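Local coordinates for catechol 1,2 dioxygenase (Acinetobacter radioresistens, PDB 2XSU), which catalyses the intradiol cleavage of catechol by molecular oxygen at a ferric iron, giving cis,cis-muconate, and works as a homodimer, at the interface of chains A and B. Coordinates in Å, arbitrary orientation; residue numbers count along the deposited sequence, not the author numbering. Chains: chain A/B, Catechol 1,2 dioxygenase.

The interface of chains A and B. Residues chain A 44, 47, 52, 54, 57-58; chain B 82, 85-86, 89.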
# COMPACT_ATOMS: atom_id res chain seq x y z
N PHE A 44 9.25 -7.29 -10.27
CA PHE A 44 9.55 -8.67 -10.67
C PHE A 44 11.07 -8.91 -10.72
O PHE A 44 11.54 -9.96 -10.29
CB PHE A 44 8.95 -8.99 -12.05
CG PHE A 44 7.45 -9.22 -12.06
CD1 PHE A 44 6.62 -8.92 -10.97
CD2 PHE A 44 6.86 -9.71 -13.23
CE1 PHE A 44 5.22 -9.11 -11.05
CE2 PHE A 44 5.45 -9.92 -13.30
CZ PHE A 44 4.65 -9.61 -12.22
N ILE A 47 12.38 -9.23 -7.22
CA ILE A 47 12.03 -10.55 -6.72
C ILE A 47 13.04 -11.60 -7.22
O ILE A 47 13.50 -12.43 -6.45
CB ILE A 47 10.58 -10.93 -7.12
CG1 ILE A 47 9.61 -10.15 -6.23
CG2 ILE A 47 10.29 -12.43 -6.85
CD1 ILE A 47 8.17 -10.07 -6.73
N ILE A 52 13.18 -13.28 -3.64
CA ILE A 52 12.12 -12.98 -2.69
C ILE A 52 11.05 -14.08 -2.78
O ILE A 52 10.52 -14.36 -3.86
CB ILE A 52 11.53 -11.57 -2.89
CG1 ILE A 52 12.68 -10.53 -2.92
CG2 ILE A 52 10.51 -11.25 -1.77
CD1 ILE A 52 12.18 -9.04 -3.05
N PRO A 54 7.48 -16.29 -1.81
CA PRO A 54 6.09 -15.88 -1.71
C PRO A 54 5.71 -15.40 -0.31
O PRO A 54 5.03 -14.41 -0.18
CB PRO A 54 5.32 -17.16 -2.10
CG PRO A 54 6.23 -17.83 -3.01
CD PRO A 54 7.59 -17.65 -2.39
N VAL A 57 6.73 -11.79 -0.01
CA VAL A 57 5.86 -10.91 -0.76
C VAL A 57 4.55 -10.68 -0.01
O VAL A 57 4.10 -9.54 0.15
CB VAL A 57 5.59 -11.46 -2.19
CG1 VAL A 57 4.56 -10.62 -2.93
CG2 VAL A 57 6.89 -11.52 -2.99
N TRP A 58 3.93 -11.75 0.50
CA TRP A 58 2.67 -11.60 1.23
C TRP A 58 2.87 -10.78 2.50
O TRP A 58 2.04 -9.95 2.80
CB TRP A 58 2.04 -12.97 1.55
CG TRP A 58 1.64 -13.74 0.31
CD1 TRP A 58 1.98 -15.02 0.03
CD2 TRP A 58 0.87 -13.28 -0.80
NE1 TRP A 58 1.49 -15.40 -1.19
CE2 TRP A 58 0.77 -14.35 -1.71
CE3 TRP A 58 0.22 -12.07 -1.11
CZ2 TRP A 58 0.07 -14.26 -2.93
CZ3 TRP A 58 -0.49 -11.97 -2.31
CH2 TRP A 58 -0.56 -13.08 -3.21
N LEU B 82 1.12 -10.42 -10.39
CA LEU B 82 2.14 -10.76 -9.41
C LEU B 82 1.89 -12.13 -8.77
O LEU B 82 2.83 -12.90 -8.56
CB LEU B 82 2.19 -9.67 -8.32
CG LEU B 82 3.02 -9.92 -7.06
CD1 LEU B 82 4.50 -10.07 -7.40
CD2 LEU B 82 2.81 -8.75 -6.07
N TYR B 85 2.93 -14.74 -11.17
CA TYR B 85 4.40 -14.70 -11.30
C TYR B 85 5.05 -15.53 -10.20
O TYR B 85 6.04 -16.24 -10.45
CB TYR B 85 4.89 -13.25 -11.26
CG TYR B 85 6.37 -13.09 -11.59
CD1 TYR B 85 6.83 -13.42 -12.86
CD2 TYR B 85 7.27 -12.62 -10.63
CE1 TYR B 85 8.19 -13.30 -13.18
CE2 TYR B 85 8.65 -12.50 -10.95
CZ TYR B 85 9.06 -12.83 -12.24
OH TYR B 85 10.39 -12.73 -12.64
N LEU B 86 4.52 -15.47 -8.98
CA LEU B 86 5.10 -16.22 -7.88
C LEU B 86 5.02 -17.71 -8.18
O LEU B 86 5.96 -18.45 -7.88
CB LEU B 86 4.41 -15.90 -6.55
CG LEU B 86 4.42 -14.46 -6.06
CD1 LEU B 86 3.66 -14.36 -4.73
CD2 LEU B 86 5.86 -13.99 -5.91
N ARG B 89 7.67 -18.67 -10.79
CA ARG B 89 8.94 -18.86 -10.08
C ARG B 89 9.00 -20.19 -9.33
O ARG B 89 10.02 -20.88 -9.38
CB ARG B 89 9.22 -17.69 -9.14
CG ARG B 89 9.60 -16.44 -9.90
CD ARG B 89 10.22 -15.39 -8.96
NE ARG B 89 11.70 -15.62 -8.88
CZ ARG B 89 12.39 -15.88 -7.77
NH1 ARG B 89 11.83 -15.95 -6.57
NH2 ARG B 89 13.69 -16.08 -7.87
O HOH W 1 8.96 -15.64 -5.77
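Helix 82-96 of chain B packs against helices 30-49 and 54-69 of chain A and the loop that joins them, in one of a pair of symmetry-related patches of the homodimer interface. The rings of A:Phe44 and B:Tyr85 stack almost parallel, planes 4° apart and centroids 3.9 Å from each other, with the two side chains running in opposite directions. B:Tyr85 has CG anti to its backbone N (chi1 -172°), which swings the ring out to where one face can lie on A:Phe44; the other face is backed at its rim by CG of B:Arg89, one helical turn on.

B:Leu82 sits beside this stack. Its CD1 methyl meets CD1 of A:Ile47 at 3.7 Å and also touches the rim of A:Phe44 at CE1, while CD2 points to CG1 of A:Val57. B:Leu86 buries more surface than any other residue of the patch, fitting its branched end into the corner formed by A:Val57 and A:Trp58. Its CD2 and CG2 of A:Val57 meet tip to tip at 4.0 Å. The other methyl, CD1, lies over the indole of A:Trp58, toward the rim of one face, and borders A:Pro54.

B:Arg89 closes the patch with the aliphatic part of its chain: CD rests 3.6 Å from CG2 of A:Ile47. The chain then bends at chi3 (88°), carrying the guanidinium across the end of helix 30-49, where O of A:Ile47 stands above one face. No direct polar bond crosses this largely apolar patch; a water bridges instead, lying at the guanidinium edge, 3.0 Å from NH1 of B:Arg89, and 2.8 Å from the backbone O of A:Ile52.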